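Local coordinates for protein glycosyltransferase (Streptomyces viridochromogenes, PDB 2IUY) that binds UDP and probably acts as a retaining family GT4 glycosyltransferase in the biosynthesis of the antibiotic avilamycin A, at residues 9-14 with 30-35; 23-28 with 35-40; 178-183 with 236-241; 271-276 with 287-292. All coordinates share one frame; numbering follows the deposited sequence.

Interaction 1: residues 9-14 with 30-35; sequences VNIPLR and GGIQWV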
loop_
_atom_site.group_PDB
_atom_site.type_symbol
_atom_site.label_atom_id
_atom_site.label_comp_id
_atom_site.label_asym_id
_atom_site.label_seq_id
_atom_site.Cartn_x
_atom_site.Cartn_y
_atom_site.Cartn_z
ATOM N N VAL A 9 8.571 12.486 -0.151
ATOM C CA VAL A 9 7.463 13.357 -0.506
ATOM C C VAL A 9 6.259 12.490 -0.551
ATOM O O VAL A 9 6.107 11.651 -1.448
ATOM C CB VAL A 9 7.646 14.140 -1.895
ATOM C CG1 VAL A 9 6.621 15.279 -2.002
ATOM C CG2 VAL A 9 9.053 14.759 -2.007
ATOM N N ASN A 10 5.407 12.672 0.456
ATOM C CA ASN A 10 4.115 12.029 0.522
ATOM C C ASN A 10 3.210 12.724 -0.461
ATOM O O ASN A 10 3.431 13.899 -0.788
ATOM C CB ASN A 10 3.525 12.217 1.933
ATOM C CG ASN A 10 2.173 11.577 2.090
ATOM O OD1 ASN A 10 1.983 10.422 1.715
ATOM N ND2 ASN A 10 1.228 12.302 2.680
ATOM N N ILE A 11 2.171 12.008 -0.882
ATOM C CA ILE A 11 1.111 12.535 -1.756
ATOM C C ILE A 11 0.271 13.534 -0.939
ATOM O O ILE A 11 -0.373 13.140 0.052
ATOM C CB ILE A 11 0.207 11.387 -2.316
ATOM C CG1 ILE A 11 -0.848 11.950 -3.272
ATOM C CG2 ILE A 11 -0.501 10.585 -1.157
ATOM C CD1 ILE A 11 -1.597 10.857 -4.088
ATOM N N PRO A 12 0.322 14.840 -1.304
ATOM C CA PRO A 12 -0.422 15.878 -0.523
ATOM C C PRO A 12 -1.952 15.840 -0.751
ATOM O O PRO A 12 -2.432 16.154 -1.842
ATOM C CB PRO A 12 0.213 17.220 -0.976
ATOM C CG PRO A 12 1.295 16.885 -1.935
ATOM C CD PRO A 12 1.114 15.425 -2.406
ATOM N N LEU A 13 -2.697 15.427 0.274
ATOM C CA LEU A 13 -4.110 15.242 0.173
ATOM C C LEU A 13 -4.746 15.722 1.461
ATOM O O LEU A 13 -4.265 15.416 2.541
ATOM C CB LEU A 13 -4.462 13.740 0.005
ATOM C CG LEU A 13 -4.194 13.041 -1.346
ATOM C CD1 LEU A 13 -4.606 11.538 -1.315
ATOM C CD2 LEU A 13 -4.948 13.765 -2.490
ATOM N N ARG A 14 -5.876 16.420 1.343
ATOM C CA ARG A 14 -6.552 16.860 2.556
ATOM C C ARG A 14 -7.478 15.808 3.088
ATOM O O ARG A 14 -7.976 14.978 2.338
ATOM C CB ARG A 14 -7.293 18.177 2.310
ATOM C CG ARG A 14 -6.301 19.356 2.292
ATOM C CD ARG A 14 -7.015 20.575 1.919
ATOM N NE ARG A 14 -6.150 21.443 1.143
ATOM C CZ ARG A 14 -5.454 22.445 1.659
ATOM N NH1 ARG A 14 -5.527 22.700 2.955
ATOM N NH2 ARG A 14 -4.697 23.187 0.859
ATOM N N GLY A 30 -5.780 5.472 3.610
ATOM C CA GLY A 30 -4.765 5.988 2.716
ATOM C C GLY A 30 -3.580 5.057 2.628
ATOM O O GLY A 30 -2.682 5.089 3.494
ATOM N N GLY A 31 -3.582 4.258 1.573
ATOM C CA GLY A 31 -2.504 3.343 1.244
ATOM C C GLY A 31 -1.136 3.943 1.064
ATOM O O GLY A 31 -0.226 3.463 1.675
ATOM N N ILE A 32 -0.970 4.973 0.224
ATOM C CA ILE A 32 0.363 5.593 0.013
ATOM C C ILE A 32 1.043 6.102 1.292
ATOM O O ILE A 32 2.279 6.007 1.456
ATOM C CB ILE A 32 0.352 6.746 -1.051
ATOM C CG1 ILE A 32 0.046 6.175 -2.451
ATOM C CG2 ILE A 32 1.697 7.555 -1.042
ATOM C CD1 ILE A 32 -0.289 7.281 -3.534
ATOM N N GLN A 33 0.214 6.640 2.184
ATOM C CA GLN A 33 0.642 7.244 3.436
ATOM C C GLN A 33 1.179 6.175 4.385
ATOM O O GLN A 33 2.139 6.412 5.091
ATOM C CB GLN A 33 -0.516 8.020 4.065
ATOM C CG GLN A 33 -0.989 9.187 3.228
ATOM C CD GLN A 33 -2.226 8.871 2.341
ATOM O OE1 GLN A 33 -2.510 7.711 2.003
ATOM N NE2 GLN A 33 -2.947 9.905 1.972
ATOM N N TRP A 34 0.558 5.000 4.380
ATOM C CA TRP A 34 1.077 3.835 5.076
ATOM C C TRP A 34 2.420 3.385 4.460
ATOM O O TRP A 34 3.369 3.104 5.173
ATOM C CB TRP A 34 0.044 2.670 5.103
ATOM C CG TRP A 34 -0.895 2.843 6.294
ATOM C CD1 TRP A 34 -2.227 3.149 6.268
ATOM C CD2 TRP A 34 -0.512 2.803 7.671
ATOM N NE1 TRP A 34 -2.699 3.305 7.564
ATOM C CE2 TRP A 34 -1.664 3.083 8.439
ATOM C CE3 TRP A 34 0.694 2.526 8.334
ATOM C CZ2 TRP A 34 -1.647 3.074 9.834
ATOM C CZ3 TRP A 34 0.714 2.546 9.722
ATOM C CH2 TRP A 34 -0.444 2.826 10.452
ATOM N N VAL A 35 2.500 3.363 3.142
ATOM C CA VAL A 35 3.781 2.987 2.489
ATOM C C VAL A 35 4.904 3.876 2.996
ATOM O O VAL A 35 5.968 3.394 3.356
ATOM C CB VAL A 35 3.701 3.026 0.949
ATOM C CG1 VAL A 35 5.083 2.703 0.312
ATOM C CG2 VAL A 35 2.614 2.037 0.445
#
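Two kinds of contact join residues 9-14 to the first turn of helix 31-45. The apolar part rests on two isoleucines whose CA-CB bonds face each other and whose chains cross at about a right angle. Methyl meets methyl twice: Ile11 CG2 lies 3.7 Å from Ile32 CG2, and Ile11 CD1 lies 3.8 Å from Ile32 CD1. Because CG1 of Ile11 is anti to its backbone N (chi1 -177°), CG2 takes the crowded position between N and the carbonyl carbon.

A mixed contact lies beside it. Asn10 approaches the aliphatic part of Gln33 obliquely, its OD1 3.6 Å from Gln33 CG. This oxygen is buried and has no polar partner in the model, whereas ND2 of the same amide is bonded to Gly54 O. Leu13 adds its CD1 methyl, crossing the bent chain of Gln33 at about a right angle near its amide end.

Backbone bonds internal to residues 30-35 define the helix start. Gly30 occupies the N-cap position, and its O receives a weak bond from Trp34 N at 3.4 Å; Val35 N to Gly31 O, at 3.1 Å, carries the helix on. Gly30 is itself a UDP-binding residue. The arrangement is that of the Rossmann-like N-terminal domain of a GT-B glycosyltransferase, where the loop leaving the first strand lies against the helix N terminus beside the nucleotide site.

Interaction 2: residues 23-28 with 35-40; sequences SVPPQG and VVANLM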
loop_
_atom_site.group_PDB
_atom_site.type_symbol
_atom_site.label_atom_id
_atom_site.label_comp_id
_atom_site.label_asym_id
_atom_site.label_seq_id
_atom_site.Cartn_x
_atom_site.Cartn_y
_atom_site.Cartn_z
ATOM N N SER A 23 -2.118 12.766 7.475
ATOM C CA SER A 23 -0.795 12.545 8.047
ATOM C C SER A 23 -0.129 11.241 7.577
ATOM O O SER A 23 -0.717 10.416 6.858
ATOM C CB SER A 23 -0.858 12.641 9.595
ATOM O OG SER A 23 -1.519 11.468 10.110
ATOM N N VAL A 24 1.131 11.076 7.955
ATOM C CA VAL A 24 1.835 9.847 7.759
ATOM C C VAL A 24 2.311 9.380 9.116
ATOM O O VAL A 24 3.098 10.083 9.764
ATOM C CB VAL A 24 3.064 10.062 6.806
ATOM C CG1 VAL A 24 4.117 8.892 6.949
ATOM C CG2 VAL A 24 2.608 10.210 5.380
ATOM N N PRO A 25 1.826 8.216 9.589
ATOM C CA PRO A 25 0.835 7.363 8.967
ATOM C C PRO A 25 -0.535 8.031 9.066
ATOM O O PRO A 25 -0.724 8.949 9.889
ATOM C CB PRO A 25 0.909 6.073 9.809
ATOM C CG PRO A 25 1.344 6.508 11.114
ATOM C CD PRO A 25 2.224 7.713 10.922
ATOM N N PRO A 26 -1.475 7.621 8.197
ATOM C CA PRO A 26 -2.682 8.403 8.122
ATOM C C PRO A 26 -3.640 8.075 9.270
ATOM O O PRO A 26 -3.602 6.972 9.835
ATOM C CB PRO A 26 -3.278 7.953 6.786
ATOM C CG PRO A 26 -2.873 6.537 6.675
ATOM C CD PRO A 26 -1.501 6.470 7.273
ATOM N N GLN A 27 -4.502 9.034 9.603
ATOM C CA GLN A 27 -5.520 8.825 10.645
ATOM C C GLN A 27 -6.591 7.811 10.149
ATOM O O GLN A 27 -7.044 6.927 10.889
ATOM C CB GLN A 27 -6.140 10.193 11.041
ATOM C CG GLN A 27 -5.101 11.375 11.138
ATOM C CD GLN A 27 -4.858 12.226 9.813
ATOM O OE1 GLN A 27 -4.701 11.712 8.690
ATOM N NE2 GLN A 27 -4.789 13.559 10.003
ATOM N N GLY A 28 -6.950 7.901 8.881
ATOM C CA GLY A 28 -7.971 7.005 8.337
ATOM C C GLY A 28 -7.476 6.234 7.119
ATOM O O GLY A 28 -6.406 5.612 7.163
ATOM N N VAL A 35 2.500 3.363 3.142
ATOM C CA VAL A 35 3.781 2.987 2.489
ATOM C C VAL A 35 4.904 3.876 2.996
ATOM O O VAL A 35 5.968 3.394 3.356
ATOM C CB VAL A 35 3.701 3.026 0.949
ATOM C CG1 VAL A 35 5.083 2.703 0.312
ATOM C CG2 VAL A 35 2.614 2.037 0.445
ATOM N N VAL A 36 4.672 5.176 2.997
ATOM C CA VAL A 36 5.698 6.173 3.351
ATOM C C VAL A 36 6.121 6.027 4.822
ATOM O O VAL A 36 7.280 6.146 5.136
ATOM C CB VAL A 36 5.179 7.616 3.041
ATOM C CG1 VAL A 36 6.207 8.666 3.425
ATOM C CG2 VAL A 36 4.844 7.750 1.537
ATOM N N ALA A 37 5.146 5.766 5.717
ATOM C CA ALA A 37 5.395 5.508 7.126
ATOM C C ALA A 37 6.338 4.297 7.331
ATOM O O ALA A 37 7.299 4.385 8.085
ATOM C CB ALA A 37 4.049 5.311 7.876
ATOM N N ASN A 38 6.055 3.199 6.642
ATOM C CA ASN A 38 6.781 1.971 6.773
ATOM C C ASN A 38 8.186 2.099 6.152
ATOM O O ASN A 38 9.197 1.614 6.733
ATOM C CB ASN A 38 6.007 0.794 6.093
ATOM C CG ASN A 38 4.836 0.303 6.934
ATOM O OD1 ASN A 38 5.006 -0.119 8.094
ATOM N ND2 ASN A 38 3.650 0.294 6.334
ATOM N N LEU A 39 8.229 2.746 4.993
ATOM C CA LEU A 39 9.496 3.132 4.337
ATOM C C LEU A 39 10.382 3.989 5.249
ATOM O O LEU A 39 11.572 3.714 5.435
ATOM C CB LEU A 39 9.259 3.837 2.972
ATOM C CG LEU A 39 10.582 4.249 2.270
ATOM C CD1 LEU A 39 11.578 3.055 2.159
ATOM C CD2 LEU A 39 10.417 4.907 0.930
HETATM N N MSE A 40 9.779 5.032 5.784
HETATM C CA MSE A 40 10.446 5.982 6.647
HETATM C C MSE A 40 11.081 5.305 7.881
HETATM O O MSE A 40 12.162 5.678 8.308
HETATM C CB MSE A 40 9.392 7.000 7.070
HETATM C CG MSE A 40 9.771 7.898 8.200
HETATM SE SE MSE A 40 8.211 9.032 8.566
HETATM C CE MSE A 40 7.190 7.791 9.727
#
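In the Rossmann-like N-terminal domain of this GT-B enzyme, the long connection between strand 5-9 and helix 31-45 folds back so that residues 23-28 lie on the helix they lead into. The contact is apolar and buried, and Val24 carries most of it. Its CG1 stands anti to the backbone N (chi1 161°), which drives that methyl onto the helix surface, 3.5 Å from Ala37 N and 3.7 Å from Ala37 CB. The same methyl also meets Val36 CG1, which is likewise anti to its own backbone N, at 4.1 Å. One turn further along the helix is selenomethionine Met40, extended through chi1 and chi2 and then bent at chi3 (83°), so that CE comes within 4.3 Å of Val24 CG1. One methyl thus touches residues on successive turns of the helix.

Pro25, joined to Val24 by a cis peptide bond, lays its ring beside the same alanine: Pro25 CB is 3.8 Å from Ala37 CB. The small side chain of Ala37 is therefore covered by both loop residues, and the backbones come together here, with CA of Pro25 and CA of Ala37 5.3 Å apart. Beyond the contact, Val24 and Val36 both reach Leu52 of the neighbouring strand 49-53.

Two bonds brace the loop from within. Ser23 OG donates to Pro25 O, and Gln27 curls back, bent at chi2, to accept a nearly straight bond (173°) from Ser23 N, with OE1 and N 3.0 Å apart.

Interaction 3: residues 178-183 with 236-241; sequences LEAAAF and LAMSQA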
loop_
_atom_site.group_PDB
_atom_site.type_symbol
_atom_site.label_atom_id
_atom_site.label_comp_id
_atom_site.label_asym_id
_atom_site.label_seq_id
_atom_site.Cartn_x
_atom_site.Cartn_y
_atom_site.Cartn_z
ATOM N N LEU A 178 -17.399 -6.503 -4.284
ATOM C CA LEU A 178 -18.534 -7.357 -4.644
ATOM C C LEU A 178 -18.115 -8.799 -4.773
ATOM O O LEU A 178 -18.738 -9.710 -4.228
ATOM C CB LEU A 178 -19.185 -6.871 -5.955
ATOM C CG LEU A 178 -20.309 -7.827 -6.446
ATOM C CD1 LEU A 178 -21.554 -7.627 -5.568
ATOM C CD2 LEU A 178 -20.648 -7.554 -7.861
ATOM N N GLU A 179 -17.025 -9.007 -5.477
ATOM C CA GLU A 179 -16.432 -10.345 -5.605
ATOM C C GLU A 179 -15.944 -10.951 -4.293
ATOM O O GLU A 179 -16.016 -12.152 -4.102
ATOM C CB GLU A 179 -15.308 -10.297 -6.642
ATOM C CG GLU A 179 -15.827 -10.037 -8.085
ATOM C CD GLU A 179 -16.116 -8.563 -8.410
ATOM O OE1 GLU A 179 -15.806 -7.632 -7.609
ATOM O OE2 GLU A 179 -16.665 -8.314 -9.499
ATOM N N ALA A 180 -15.426 -10.131 -3.404
ATOM C CA ALA A 180 -15.085 -10.553 -2.055
ATOM C C ALA A 180 -16.361 -10.962 -1.284
ATOM O O ALA A 180 -16.363 -11.953 -0.511
ATOM C CB ALA A 180 -14.362 -9.428 -1.344
ATOM N N ALA A 181 -17.452 -10.218 -1.474
ATOM C CA ALA A 181 -18.740 -10.633 -0.838
ATOM C C ALA A 181 -19.137 -12.024 -1.361
ATOM O O ALA A 181 -19.455 -12.927 -0.561
ATOM C CB ALA A 181 -19.862 -9.592 -1.084
ATOM N N ALA A 182 -19.039 -12.218 -2.682
ATOM C CA ALA A 182 -19.345 -13.503 -3.315
ATOM C C ALA A 182 -18.454 -14.627 -2.761
ATOM O O ALA A 182 -18.897 -15.738 -2.538
ATOM C CB ALA A 182 -19.166 -13.414 -4.853
ATOM N N PHE A 183 -17.177 -14.356 -2.579
ATOM C CA PHE A 183 -16.294 -15.426 -2.120
ATOM C C PHE A 183 -16.626 -15.815 -0.655
ATOM O O PHE A 183 -16.706 -17.007 -0.302
ATOM C CB PHE A 183 -14.809 -15.054 -2.361
ATOM C CG PHE A 183 -13.839 -16.126 -1.912
ATOM C CD1 PHE A 183 -13.353 -17.061 -2.818
ATOM C CD2 PHE A 183 -13.408 -16.180 -0.594
ATOM C CE1 PHE A 183 -12.503 -18.059 -2.424
ATOM C CE2 PHE A 183 -12.536 -17.203 -0.181
ATOM C CZ PHE A 183 -12.069 -18.134 -1.111
ATOM N N LEU A 236 -9.261 -10.611 1.957
ATOM C CA LEU A 236 -9.635 -10.819 0.570
ATOM C C LEU A 236 -9.202 -9.569 -0.202
ATOM O O LEU A 236 -9.679 -8.439 0.054
ATOM C CB LEU A 236 -11.156 -11.024 0.469
ATOM C CG LEU A 236 -11.831 -12.086 1.358
ATOM C CD1 LEU A 236 -13.346 -12.292 0.933
ATOM C CD2 LEU A 236 -11.092 -13.446 1.340
ATOM N N ALA A 237 -8.254 -9.768 -1.104
ATOM C CA ALA A 237 -7.738 -8.690 -1.962
ATOM C C ALA A 237 -8.133 -9.040 -3.386
ATOM O O ALA A 237 -7.454 -9.811 -4.058
ATOM C CB ALA A 237 -6.209 -8.604 -1.821
HETATM N N MSE A 238 -9.250 -8.478 -3.844
HETATM C CA MSE A 238 -9.972 -9.030 -5.016
HETATM C C MSE A 238 -10.045 -8.067 -6.169
HETATM O O MSE A 238 -11.051 -8.017 -6.854
HETATM C CB MSE A 238 -11.400 -9.415 -4.595
HETATM C CG MSE A 238 -11.486 -10.349 -3.380
HETATM SE SE MSE A 238 -10.711 -12.078 -3.652
HETATM C CE MSE A 238 -12.140 -12.844 -4.812
ATOM N N SER A 239 -8.956 -7.335 -6.397
ATOM C CA SER A 239 -8.889 -6.339 -7.441
ATOM C C SER A 239 -9.281 -7.002 -8.759
ATOM O O SER A 239 -8.950 -8.163 -8.992
ATOM C CB SER A 239 -7.509 -5.670 -7.499
ATOM O OG SER A 239 -7.253 -4.929 -6.308
ATOM N N GLN A 240 -10.032 -6.263 -9.578
ATOM C CA GLN A 240 -10.633 -6.798 -10.791
ATOM C C GLN A 240 -10.062 -6.095 -12.008
ATOM O O GLN A 240 -9.725 -4.913 -11.977
ATOM C CB GLN A 240 -12.176 -6.637 -10.758
ATOM C CG GLN A 240 -12.883 -7.401 -9.609
ATOM C CD GLN A 240 -12.787 -8.925 -9.726
ATOM O OE1 GLN A 240 -13.180 -9.511 -10.737
ATOM N NE2 GLN A 240 -12.314 -9.577 -8.658
ATOM N N ALA A 241 -9.916 -6.828 -13.097
ATOM C CA ALA A 241 -9.402 -6.210 -14.311
ATOM C C ALA A 241 -10.532 -5.501 -15.088
ATOM O O ALA A 241 -11.138 -6.034 -16.025
ATOM C CB ALA A 241 -8.632 -7.224 -15.160
#
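The carboxylate of Glu179 and the amide of Gln240 meet tip to tip as two flat groups stacked almost exactly parallel, their planes 3° apart. Glu179 CD lies 3.6 Å from Gln240 CD, and Glu179 OE1 is 3.5 Å from Gln240 CG, so the pair touches through its faces. Both chains bend at chi2 to reach this position. The amide is fixed from its own side: Gln240 NE2 donates to Met238 O (2.7 Å, 160°), the oxygen lying close to the amide plane, while OE1 accepts from Gly290 N. With its polar ends so held, the amide presents a set face to the carboxylate.

Further along the helix, Ala180 meets one side chain from the strand and one from the loop after it. Its CB touches both Met238 CG, at 3.6 Å, and Leu236 CD1, at 3.8 Å; the same Leu236 methyl comes 3.4 Å from Ala180 O. Selenomethionine Met238 is bent at both chi2 and chi3, which turns CE back over the helix to Phe183 CB at 4.2 Å. Phe183, with CG anti to its backbone N, crosses Leu236 obliquely, CD2 to CD2 at 4.1 Å.

These residues pack helix 177-187 over the C-terminal end of strand 234-237 in the second Rossmann-like domain of the GT-B fold. That helix forms the crossover between strands 165-168 and 191-194. Leu191 of the latter strand touches Ala180 and Leu236, and Val269 of strand 268-270 touches both Leu236 and Phe183.

Interaction 4: residues 271-276 with 287-292; sequences TGNGCL and VGYGTD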
loop_
_atom_site.group_PDB
_atom_site.type_symbol
_atom_site.label_atom_id
_atom_site.label_comp_id
_atom_site.label_asym_id
_atom_site.label_seq_id
_atom_site.Cartn_x
_atom_site.Cartn_y
_atom_site.Cartn_z
ATOM N N THR A 271 -7.242 -12.251 -6.176
ATOM C CA THR A 271 -7.175 -12.499 -7.598
ATOM C C THR A 271 -5.701 -12.423 -8.036
ATOM O O THR A 271 -4.825 -12.231 -7.187
ATOM C CB THR A 271 -7.976 -11.448 -8.352
ATOM O OG1 THR A 271 -7.400 -10.159 -8.067
ATOM C CG2 THR A 271 -9.452 -11.490 -7.910
ATOM N N GLY A 272 -5.449 -12.631 -9.332
ATOM C CA GLY A 272 -4.123 -12.497 -9.904
ATOM C C GLY A 272 -3.889 -11.137 -10.544
ATOM O O GLY A 272 -2.920 -10.947 -11.291
ATOM N N ASN A 273 -4.776 -10.181 -10.264
ATOM C CA ASN A 273 -4.665 -8.846 -10.824
ATOM C C ASN A 273 -3.388 -8.097 -10.466
ATOM O O ASN A 273 -3.045 -7.960 -9.254
ATOM C CB ASN A 273 -5.853 -7.976 -10.420
ATOM C CG ASN A 273 -5.878 -6.675 -11.175
ATOM O OD1 ASN A 273 -5.409 -5.625 -10.679
ATOM N ND2 ASN A 273 -6.350 -6.742 -12.423
ATOM N N GLY A 274 -2.703 -7.578 -11.502
ATOM C CA GLY A 274 -1.551 -6.696 -11.268
ATOM C C GLY A 274 -0.526 -7.364 -10.362
ATOM O O GLY A 274 -0.201 -8.510 -10.540
ATOM N N CYS A 275 -0.123 -6.668 -9.318
ATOM C CA CYS A 275 0.860 -7.186 -8.347
ATOM C C CYS A 275 0.378 -8.426 -7.580
ATOM O O CYS A 275 1.189 -9.185 -7.032
ATOM C CB CYS A 275 1.196 -6.074 -7.355
ATOM S SG CYS A 275 -0.097 -5.733 -6.121
ATOM N N LEU A 276 -0.935 -8.635 -7.497
ATOM C CA LEU A 276 -1.445 -9.755 -6.694
ATOM C C LEU A 276 -0.915 -11.137 -7.097
ATOM O O LEU A 276 -0.618 -11.982 -6.239
ATOM C CB LEU A 276 -2.967 -9.728 -6.644
ATOM C CG LEU A 276 -3.490 -8.407 -6.038
ATOM C CD1 LEU A 276 -5.012 -8.369 -6.193
ATOM C CD2 LEU A 276 -3.096 -8.245 -4.544
ATOM N N VAL A 287 -7.228 -16.752 -6.585
ATOM C CA VAL A 287 -8.440 -17.283 -7.183
ATOM C C VAL A 287 -8.829 -16.476 -8.435
ATOM O O VAL A 287 -8.264 -15.400 -8.726
ATOM C CB VAL A 287 -9.594 -17.367 -6.141
ATOM C CG1 VAL A 287 -9.171 -18.254 -4.916
ATOM C CG2 VAL A 287 -10.054 -15.958 -5.654
ATOM N N GLY A 288 -9.796 -17.006 -9.175
ATOM C CA GLY A 288 -10.331 -16.326 -10.307
ATOM C C GLY A 288 -11.068 -15.017 -10.106
ATOM O O GLY A 288 -11.533 -14.660 -8.985
ATOM N N TYR A 289 -11.191 -14.319 -11.234
ATOM C CA TYR A 289 -12.025 -13.142 -11.366
ATOM C C TYR A 289 -13.509 -13.480 -11.306
ATOM O O TYR A 289 -13.895 -14.632 -11.469
ATOM C CB TYR A 289 -11.738 -12.500 -12.718
ATOM C CG TYR A 289 -10.447 -11.752 -12.787
ATOM C CD1 TYR A 289 -10.059 -10.883 -11.756
ATOM C CD2 TYR A 289 -9.611 -11.898 -13.887
ATOM C CE1 TYR A 289 -8.881 -10.169 -11.836
ATOM C CE2 TYR A 289 -8.394 -11.202 -13.961
ATOM C CZ TYR A 289 -8.054 -10.341 -12.941
ATOM O OH TYR A 289 -6.894 -9.647 -13.051
ATOM N N GLY A 290 -14.345 -12.462 -11.113
ATOM C CA GLY A 290 -15.804 -12.656 -11.094
ATOM C C GLY A 290 -16.316 -13.113 -9.742
ATOM O O GLY A 290 -15.575 -13.119 -8.757
ATOM N N THR A 291 -17.598 -13.480 -9.722
ATOM C CA THR A 291 -18.361 -13.870 -8.522
ATOM C C THR A 291 -18.791 -15.357 -8.482
ATOM O O THR A 291 -19.551 -15.773 -7.589
ATOM C CB THR A 291 -19.664 -13.032 -8.384
ATOM O OG1 THR A 291 -20.525 -13.231 -9.524
ATOM C CG2 THR A 291 -19.382 -11.543 -8.183
ATOM N N ASP A 292 -18.357 -16.152 -9.448
ATOM C CA ASP A 292 -18.913 -17.491 -9.562
ATOM C C ASP A 292 -17.952 -18.477 -8.887
ATOM O O ASP A 292 -17.090 -19.059 -9.511
ATOM C CB ASP A 292 -19.245 -17.838 -11.038
ATOM C CG ASP A 292 -19.875 -16.632 -11.830
ATOM O OD1 ASP A 292 -21.105 -16.343 -11.692
ATOM O OD2 ASP A 292 -19.141 -15.971 -12.625
HETATM O O HOH W 1 -7.520 -13.991 -11.024
#
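Strands 268-270 and 284-286 are neighbours in the parallel sheet of the C-terminal Rossmann-like domain, and the loops at their C-terminal ends meet here, mainly through Tyr289. From CB, the chain turns so that CG is anti to the carbonyl carbon (chi1 -75°), sending the ring across the 271-273 backbone. CD1 meets the methyl of Thr271, CG2, at 3.9 Å, and CE1 lies 3.8 Å from Thr271 CB; the two side chains cross at about a right angle. Farther out, Asn273 CB approaches the ring edge in the ring plane, 4.0 Å from Tyr289 CE1. At the tip, Tyr289 OH accepts a bond from Asn273 ND2 at 3.0 Å with an angle of 158°. The oxygen lies nearly in the amide plane, although ring and amide are turned 65° against each other.

The amide is anchored further in, because Asn273 OD1 accepts from Glu252 N and ND2 also bonds Trp250 O. The exposed tyrosine therefore docks on a group already held in place. Asn273 also opens the type II' turn that ends at Leu276, with Gly274 at positive phi.

At the root of the loops the backbones approach directly: Thr271 CA makes a CH···O contact with Val287 O at 3.3 Å. A water above the centre of one Tyr289 face links the two loops as well, accepting from Gly272 N at 3.0 Å and donating to Val287 O at 2.8 Å.

From the N terminus, the chain leaves strand 5-9 and enters interaction 1, which closes the long loop onto the start of helix 31-45. Interaction 2 crosses it: segment 23-28 lies within that loop, but its partner 35-40 follows 30-35 on the same helix, the two sharing Val35. Their centres are about 7 Å apart, and Trp34 packs on Pro25 and Pro26. Interactions 3 and 4 follow in series in the C-terminal domain. Interaction 3 spans 52 residues to join helix 177-187 to strand 234-237; interaction 4 ties the loops that follow strands 268-270 and 284-286. Ser239 O to Thr271 OG1, a probable hydrogen bond of 2.7 Å, connects this second pair. The centres of interactions 1 and 2 lie about 24 to 27 Å from those of 3 and 4.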